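Local coordinates for beta-ketoacyl-[acyl-carrier-protein] synthase FabY (Pseudomonas aeruginosa, PDB 4CW4) that catalyses the first condensation of fatty acid synthesis, joining acetyl-CoA to malonyl-ACP to give acetoacetyl-ACP, at residues 286-291 / 478-483; 290-295 / 310-315. All coordinates share one frame; numbering follows the deposited sequence. Where two conformers were deposited one is given.

Coming from the N terminus, the chain passes Cys-286, turns into helix 288-301 and runs back along strand 307-314. Interaction 2 closes this short helix-to-strand loop, with 14 residues between its segments. Interaction 1 starts from the same helix, sharing Leu-290 and Tyr-291, but closes a loop of 186 residues out to 478-483, so interaction 2 nests inside it. Together they set the start of helix 288-301 against strand 307-314 and against the start of helix 482-496, joining the N- and C-terminal halves of the ketosynthase. The two contacts also meet directly: the backbone N of Ala-480 probably hydrogen-bonds to Glu-314 OE1 at 3.1 Å, and Asn-312 packs against Phe-289 and Thr-481.

Interaction 1: 286-291 / 478-483; sequences CATFLY and SLATAS
Two central helices of the thiolase fold, 288-301 and 482-496, meet here at their N-terminal ends, beside Cys-286, the inferred nucleophile. The polar part is mostly backbone and water. A water lies 2.9 Å from Cys-286 O and 2.8 Å from Ala-480 O, within donating reach of both, though it has fewer protons than acceptors nearby; it accepts from Ser-483 N, so it bridges the segments. Two weak, bent bonds add to this: Phe-289 N gives to Ala-480 O at 3.2 Å, and Leu-290 N to Ser-483 OG, also at 3.2 Å.

The apolar part begins at the cysteine. Cys-286 SG, anti to the carbonyl carbon, meets Leu-479 CD2 at 3.6 Å and also touches His-477, a predicted active-site residue. Thr-288 divides its branches: CG2 packs on Ala-480 CB at 3.7 Å, while OG1 turns back to Ala-285 O and Gly-284 N. Leu-290 lays CG against the CB and OG of Ser-483.

Ser-483 buries the largest area in the contact. With OG in the crowded position between its own N and carbonyl carbon (chi1 53°), Ser-483 OG lies in the plane of the Phe-289 ring at its edge, 3.2 Å from Phe-289 CB.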
ATOM      1  N   CYS A 286       2.309  -7.070  -8.577  0.59 13.23           N
ATOM      2  CA  CYS A 286       3.543  -7.796  -8.628  0.59 12.58           C
ATOM      3  C   CYS A 286       4.714  -6.991  -9.279  0.59 13.23           C
ATOM      4  O   CYS A 286       5.824  -7.526  -9.420  0.59 14.64           O
ATOM      5  CB  CYS A 286       3.251  -9.185  -9.218  0.59  9.28           C
ATOM      6  SG  CYS A 286       2.400 -10.319  -8.003  0.59 13.22           S
ATOM      7  N   ALA A 287       4.483  -5.692  -9.567  1.00 12.07           N
ATOM      8  CA  ALA A 287       5.531  -4.731  -9.953  1.00 11.95           C
ATOM      9  C   ALA A 287       5.934  -3.787  -8.831  1.00 10.28           C
ATOM     10  O   ALA A 287       6.679  -2.843  -9.034  1.00 11.92           O
ATOM     11  CB  ALA A 287       5.094  -3.950 -11.153  1.00 13.59           C
ATOM     12  N   THR A 288       5.457  -4.065  -7.623  1.00  9.72           N
ATOM     13  CA  THR A 288       5.607  -3.157  -6.492  1.00  9.36           C
ATOM     14  C   THR A 288       7.034  -2.657  -6.229  1.00  9.47           C
ATOM     15  O   THR A 288       7.225  -1.460  -5.990  1.00  9.98           O
ATOM     16  CB  THR A 288       4.997  -3.813  -5.224  1.00 10.05           C
ATOM     17  OG1 THR A 288       3.571  -3.734  -5.293  1.00 10.56           O
ATOM     18  CG2 THR A 288       5.466  -3.160  -3.937  1.00  9.90           C
ATOM     19  N   PHE A 289       8.042  -3.526  -6.250  1.00  9.73           N
ATOM     20  CA  PHE A 289       9.359  -3.018  -5.902  1.00  9.71           C
ATOM     21  C   PHE A 289       9.800  -1.905  -6.843  1.00  9.73           C
ATOM     22  O   PHE A 289      10.401  -0.943  -6.402  1.00  9.80           O
ATOM     23  CB  PHE A 289      10.412  -4.127  -5.830  1.00  9.31           C
ATOM     24  CG  PHE A 289      11.812  -3.598  -5.812  1.00 10.70           C
ATOM     25  CD1 PHE A 289      12.363  -3.097  -4.649  1.00 10.98           C
ATOM     26  CD2 PHE A 289      12.561  -3.563  -6.968  1.00 10.11           C
ATOM     27  CE1 PHE A 289      13.629  -2.606  -4.631  1.00 11.15           C
ATOM     28  CE2 PHE A 289      13.844  -3.058  -6.952  1.00 10.50           C
ATOM     29  CZ  PHE A 289      14.377  -2.575  -5.784  1.00 10.49           C
ATOM     30  N   LEU A 290       9.497  -2.034  -8.129  1.00  9.80           N
ATOM     31  CA  LEU A 290       9.855  -0.997  -9.077  1.00 10.38           C
ATOM     32  C   LEU A 290       9.090   0.298  -8.799  1.00 10.29           C
ATOM     33  O   LEU A 290       9.609   1.370  -9.053  1.00 11.54           O
ATOM     34  CB  LEU A 290       9.660  -1.474 -10.524  1.00 11.53           C
ATOM     35  CG  LEU A 290      10.641  -2.548 -11.027  1.00 11.52           C
ATOM     36  CD1 LEU A 290      10.373  -2.878 -12.492  1.00 12.57           C
ATOM     37  CD2 LEU A 290      12.070  -2.082 -10.855  1.00 12.80           C
ATOM     38  N   TYR A 291       7.860   0.208  -8.289  1.00 10.61           N
ATOM     39  CA  TYR A 291       7.151   1.408  -7.882  1.00 10.50           C
ATOM     40  C   TYR A 291       7.855   2.126  -6.718  1.00  9.84           C
ATOM     41  O   TYR A 291       8.010   3.355  -6.726  1.00 11.47           O
ATOM     42  CB  TYR A 291       5.704   1.072  -7.499  1.00  9.86           C
ATOM     43  CG  TYR A 291       4.748   0.735  -8.634  1.00 11.35           C
ATOM     44  CD1 TYR A 291       5.112  -0.058  -9.697  1.00 11.85           C
ATOM     45  CD2 TYR A 291       3.452   1.198  -8.610  1.00 10.87           C
ATOM     46  CE1 TYR A 291       4.219  -0.362 -10.716  1.00 11.80           C
ATOM     47  CE2 TYR A 291       2.555   0.894  -9.613  1.00 11.52           C
ATOM     48  CZ  TYR A 291       2.948   0.115 -10.667  1.00 10.73           C
ATOM     49  OH  TYR A 291       2.074  -0.199 -11.685  1.00 11.78           O
ATOM     50  N   SER A 478       7.710 -13.757  -5.601  1.00  7.99           N
ATOM     51  CA  SER A 478       7.569 -13.211  -4.245  1.00  9.30           C
ATOM     52  C   SER A 478       6.708 -11.951  -4.180  1.00  8.51           C
ATOM     53  O   SER A 478       6.753 -11.201  -3.205  1.00  8.92           O
ATOM     54  CB  SER A 478       8.944 -12.935  -3.635  1.00  9.57           C
ATOM     55  OG  SER A 478       9.633 -12.000  -4.445  1.00  8.87           O
ATOM     56  N   LEU A 479       5.884 -11.748  -5.199  1.00  8.78           N
ATOM     57  CA  LEU A 479       4.802 -10.764  -5.140  1.00  9.29           C
ATOM     58  C   LEU A 479       5.415  -9.358  -5.063  1.00 10.10           C
ATOM     59  O   LEU A 479       6.075  -8.951  -6.014  1.00  9.98           O
ATOM     60  CB  LEU A 479       3.820 -11.076  -4.006  1.00  9.12           C
ATOM     61  CG  LEU A 479       3.167 -12.466  -4.027  1.00 11.20           C
ATOM     62  CD1 LEU A 479       2.073 -12.561  -2.981  1.00 11.30           C
ATOM     63  CD2 LEU A 479       2.620 -12.846  -5.410  1.00 12.94           C
ATOM     64  N   ALA A 480       5.222  -8.618  -3.963  1.00  9.99           N
ATOM     65  CA  ALA A 480       5.824  -7.279  -3.886  1.00 10.19           C
ATOM     66  C   ALA A 480       7.317  -7.302  -4.187  1.00  9.66           C
ATOM     67  O   ALA A 480       7.840  -6.408  -4.839  1.00 10.86           O
ATOM     68  CB  ALA A 480       5.612  -6.614  -2.521  1.00 12.00           C
ATOM     69  N   THR A 481       7.993  -8.336  -3.712  1.00  9.39           N
ATOM     70  CA  THR A 481       9.447  -8.361  -3.745  1.00  8.56           C
ATOM     71  C   THR A 481       9.982  -8.901  -5.068  1.00  8.51           C
ATOM     72  O   THR A 481      11.189  -8.948  -5.275  1.00  9.76           O
ATOM     73  CB  THR A 481       9.950  -9.220  -2.566  1.00  9.53           C
ATOM     74  OG1 THR A 481       9.232  -8.827  -1.394  1.00  9.76           O
ATOM     75  CG2 THR A 481      11.441  -9.055  -2.319  1.00  9.64           C
ATOM     76  N   ALA A 482       9.086  -9.277  -5.972  1.00  8.86           N
ATOM     77  CA  ALA A 482       9.509  -9.977  -7.180  1.00 10.06           C
ATOM     78  C   ALA A 482      10.582  -9.218  -7.971  1.00  9.09           C
ATOM     79  O   ALA A 482      11.588  -9.781  -8.377  1.00  9.35           O
ATOM     80  CB  ALA A 482       8.335 -10.267  -8.066  1.00 11.45           C
ATOM     81  N   SER A 483      10.367  -7.934  -8.217  0.72  9.44           N
ATOM     82  CA  SER A 483      11.312  -7.187  -9.025  0.72  9.52           C
ATOM     83  C   SER A 483      12.570  -6.802  -8.267  0.72  9.47           C
ATOM     84  O   SER A 483      13.551  -6.445  -8.894  0.72 10.58           O
ATOM     85  CB  SER A 483      10.651  -5.998  -9.732  0.72 10.04           C
ATOM     86  OG  SER A 483       9.941  -5.154  -8.836  0.72 11.48           O
TER
HETATM   87  O   HOH W   1       7.869  -6.584  -7.631  1.00 12.32           O

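Interaction 2: 290-295 / 310-315; sequences LYNLQK and VGNSEA
The amides of Asn-292 and Asn-312 are the flat groups of this contact, and they meet tip to tip, not face to face, their planes only 23° apart. At the tip of Asn-292, ND2 points into a pair of oxygens, Gly-311 O at 3.2 Å and Asn-312 OD1 at 3.4 Å. Both hydrogen bonds are weak and well off straight. The oxygens themselves are crowded, with Gly-311 O just 3.0 Å from Asn-312 OD1, so the positive end of the Asn-292 amide probably eases their mutual repulsion. Less comfortably, Asn-292 ND2 also lies 3.3 Å from Asn-312 ND2, donor beside donor. Neighbours fix how each amide is turned: Asn-292 OD1 accepts from Ile-282 N, and Asn-312 ND2 gives to Gly-227 O. A further weak bond runs from Asn-292 ND2 to Ser-226 O.

In the thiolase fold, helix 288-301 is a buried central helix lying on the sheet of the N-terminal half, and strand 307-314, which follows it in the chain, belongs to that sheet. The segments run nearly antiparallel, at 155°, with their axes 7.7 Å apart at closest approach. On either side of the strand, backbone bonds join Gly-311 to Phe-225 and Val-310 to Val-370.

Next to the amides the contact turns apolar. Val-310 aims its side chain at the helix, with CG1 anti to the backbone N (chi1 -172°). Val-310 CG1 rests against the helix backbone where Asn-292 C joins Leu-293 N and touches Asn-292 CB as well, at 3.7 Å. Leu-293 comes alongside more loosely, its CD1 4.3 Å from Val-310 CG1, while its side chain also packs on Leu-372 and Val-389.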
ATOM      1  N   LEU A 290       9.497  -2.034  -8.129  1.00  9.80           N
ATOM      2  CA  LEU A 290       9.855  -0.997  -9.077  1.00 10.38           C
ATOM      3  C   LEU A 290       9.090   0.298  -8.799  1.00 10.29           C
ATOM      4  O   LEU A 290       9.609   1.370  -9.053  1.00 11.54           O
ATOM      5  CB  LEU A 290       9.660  -1.474 -10.524  1.00 11.53           C
ATOM      6  CG  LEU A 290      10.641  -2.548 -11.027  1.00 11.52           C
ATOM      7  CD1 LEU A 290      10.373  -2.878 -12.492  1.00 12.57           C
ATOM      8  CD2 LEU A 290      12.070  -2.082 -10.855  1.00 12.80           C
ATOM      9  N   TYR A 291       7.860   0.208  -8.289  1.00 10.61           N
ATOM     10  CA  TYR A 291       7.151   1.408  -7.882  1.00 10.50           C
ATOM     11  C   TYR A 291       7.855   2.126  -6.718  1.00  9.84           C
ATOM     12  O   TYR A 291       8.010   3.355  -6.726  1.00 11.47           O
ATOM     13  CB  TYR A 291       5.704   1.072  -7.499  1.00  9.86           C
ATOM     14  CG  TYR A 291       4.748   0.735  -8.634  1.00 11.35           C
ATOM     15  CD1 TYR A 291       5.112  -0.058  -9.697  1.00 11.85           C
ATOM     16  CD2 TYR A 291       3.452   1.198  -8.610  1.00 10.87           C
ATOM     17  CE1 TYR A 291       4.219  -0.362 -10.716  1.00 11.80           C
ATOM     18  CE2 TYR A 291       2.555   0.894  -9.613  1.00 11.52           C
ATOM     19  CZ  TYR A 291       2.948   0.115 -10.667  1.00 10.73           C
ATOM     20  OH  TYR A 291       2.074  -0.199 -11.685  1.00 11.78           O
ATOM     21  N   ASN A 292       8.321   1.362  -5.736  1.00 10.05           N
ATOM     22  CA  ASN A 292       9.116   1.934  -4.658  1.00  9.75           C
ATOM     23  C   ASN A 292      10.427   2.505  -5.224  1.00 10.67           C
ATOM     24  O   ASN A 292      10.905   3.556  -4.796  1.00 11.59           O
ATOM     25  CB  ASN A 292       9.429   0.871  -3.590  1.00  9.27           C
ATOM     26  CG  ASN A 292       8.289   0.644  -2.620  1.00 10.74           C
ATOM     27  OD1 ASN A 292       7.485   1.538  -2.346  1.00 10.85           O
ATOM     28  ND2 ASN A 292       8.243  -0.557  -2.067  1.00 12.93           N
ATOM     29  N   LEU A 293      11.015   1.814  -6.188  1.00 10.21           N
ATOM     30  CA  LEU A 293      12.298   2.240  -6.752  1.00 10.59           C
ATOM     31  C   LEU A 293      12.121   3.544  -7.546  1.00 10.56           C
ATOM     32  O   LEU A 293      12.993   4.403  -7.511  1.00 10.68           O
ATOM     33  CB  LEU A 293      12.918   1.141  -7.618  1.00 10.08           C
ATOM     34  CG  LEU A 293      14.336   1.371  -8.149  1.00 11.19           C
ATOM     35  CD1 LEU A 293      15.304   1.515  -7.006  1.00 12.91           C
ATOM     36  CD2 LEU A 293      14.771   0.224  -9.056  1.00 10.72           C
ATOM     37  N   GLN A 294      10.981   3.715  -8.212  1.00 10.97           N
ATOM     38  CA  GLN A 294      10.728   4.954  -8.926  1.00 11.10           C
ATOM     39  C   GLN A 294      10.740   6.135  -7.949  1.00 11.47           C
ATOM     40  O   GLN A 294      11.333   7.203  -8.218  1.00 11.15           O
ATOM     41  CB  GLN A 294       9.403   4.909  -9.680  1.00 11.47           C
ATOM     42  CG  GLN A 294       9.231   6.117 -10.613  1.00 12.28           C
ATOM     43  CD  GLN A 294       7.864   6.171 -11.254  1.00 14.15           C
ATOM     44  OE1 GLN A 294       6.863   6.394 -10.567  1.00 15.81           O
ATOM     45  NE2 GLN A 294       7.802   5.942 -12.570  1.00 13.59           N
ATOM     46  N   LYS A 295      10.053   5.960  -6.824  1.00 11.91           N
ATOM     47  CA  LYS A 295      10.065   6.976  -5.791  1.00 12.45           C
ATOM     48  C   LYS A 295      11.490   7.232  -5.284  1.00 11.58           C
ATOM     49  O   LYS A 295      11.895   8.388  -5.101  1.00 11.76           O
ATOM     50  CB  LYS A 295       9.121   6.558  -4.663  1.00 12.89           C
ATOM     51  CG  LYS A 295       9.004   7.530  -3.505  1.00 13.54           C
ATOM     52  CD  LYS A 295       8.074   8.677  -3.807  1.00 13.92           C
ATOM     53  CE  LYS A 295       8.152   9.701  -2.685  1.00 14.28           C
ATOM     54  NZ  LYS A 295       7.240  10.843  -2.890  1.00 14.82           N
ATOM     55  N   VAL A 310      15.496   1.038  -0.326  1.00 10.08           N
ATOM     56  CA  VAL A 310      14.338   0.646  -1.123  1.00 11.28           C
ATOM     57  C   VAL A 310      14.234  -0.866  -1.157  1.00 10.24           C
ATOM     58  O   VAL A 310      15.211  -1.548  -1.439  1.00 10.13           O
ATOM     59  CB  VAL A 310      14.470   1.105  -2.595  1.00 15.46           C
ATOM     60  CG1 VAL A 310      13.170   0.856  -3.349  1.00 15.48           C
ATOM     61  CG2 VAL A 310      14.876   2.574  -2.711  1.00 17.33           C
ATOM     62  N   GLY A 311      13.059  -1.401  -0.884  1.00  9.83           N
ATOM     63  CA  GLY A 311      12.905  -2.842  -0.944  1.00  9.78           C
ATOM     64  C   GLY A 311      11.477  -3.259  -0.668  1.00  9.13           C
ATOM     65  O   GLY A 311      10.543  -2.460  -0.819  1.00 10.01           O
ATOM     66  N   ASN A 312      11.305  -4.505  -0.248  1.00  9.81           N
ATOM     67  CA  ASN A 312       9.989  -5.055   0.054  1.00  9.66           C
ATOM     68  C   ASN A 312      10.169  -6.309   0.897  1.00  9.41           C
ATOM     69  O   ASN A 312      11.264  -6.884   0.974  1.00 10.04           O
ATOM     70  CB  ASN A 312       9.240  -5.409  -1.236  1.00 10.31           C
ATOM     71  CG  ASN A 312       8.575  -4.218  -1.894  1.00 11.12           C
ATOM     72  OD1 ASN A 312       8.990  -3.765  -2.963  1.00 12.25           O
ATOM     73  ND2 ASN A 312       7.534  -3.708  -1.265  1.00 11.27           N
ATOM     74  N   SER A 313       9.076  -6.746   1.516  1.00  9.10           N
ATOM     75  CA  SER A 313       9.059  -7.978   2.259  1.00  9.28           C
ATOM     76  C   SER A 313       7.693  -8.623   2.112  1.00  9.36           C
ATOM     77  O   SER A 313       6.682  -7.995   2.418  1.00  9.92           O
ATOM     78  CB  SER A 313       9.314  -7.732   3.731  1.00 10.82           C
ATOM     79  OG  SER A 313       9.394  -8.994   4.378  1.00 11.52           O
ATOM     80  N   GLU A 314       7.673  -9.848   1.627  1.00  8.78           N
ATOM     81  CA  GLU A 314       6.440 -10.591   1.442  1.00  9.50           C
ATOM     82  C   GLU A 314       6.638 -12.024   1.919  1.00  8.46           C
ATOM     83  O   GLU A 314       7.587 -12.697   1.526  1.00  8.44           O
ATOM     84  CB  GLU A 314       5.994 -10.583  -0.024  1.00 11.26           C
ATOM     85  CG  GLU A 314       4.525 -10.932  -0.210  1.00 12.56           C
ATOM     86  CD  GLU A 314       3.634  -9.720  -0.334  1.00 11.50           C
ATOM     87  OE1 GLU A 314       3.912  -8.830  -1.162  1.00 10.94           O
ATOM     88  OE2 GLU A 314       2.608  -9.673   0.363  1.00 12.15           O
ATOM     89  N   ALA A 315       5.716 -12.481   2.763  1.00 10.26           N
ATOM     90  CA  ALA A 315       5.718 -13.830   3.294  1.00  9.48           C
ATOM     91  C   ALA A 315       4.301 -14.389   3.130  1.00  9.86           C
ATOM     92  O   ALA A 315       3.510 -14.421   4.065  1.00 11.10           O
ATOM     93  CB  ALA A 315       6.145 -13.832   4.776  1.00 10.91           C
TER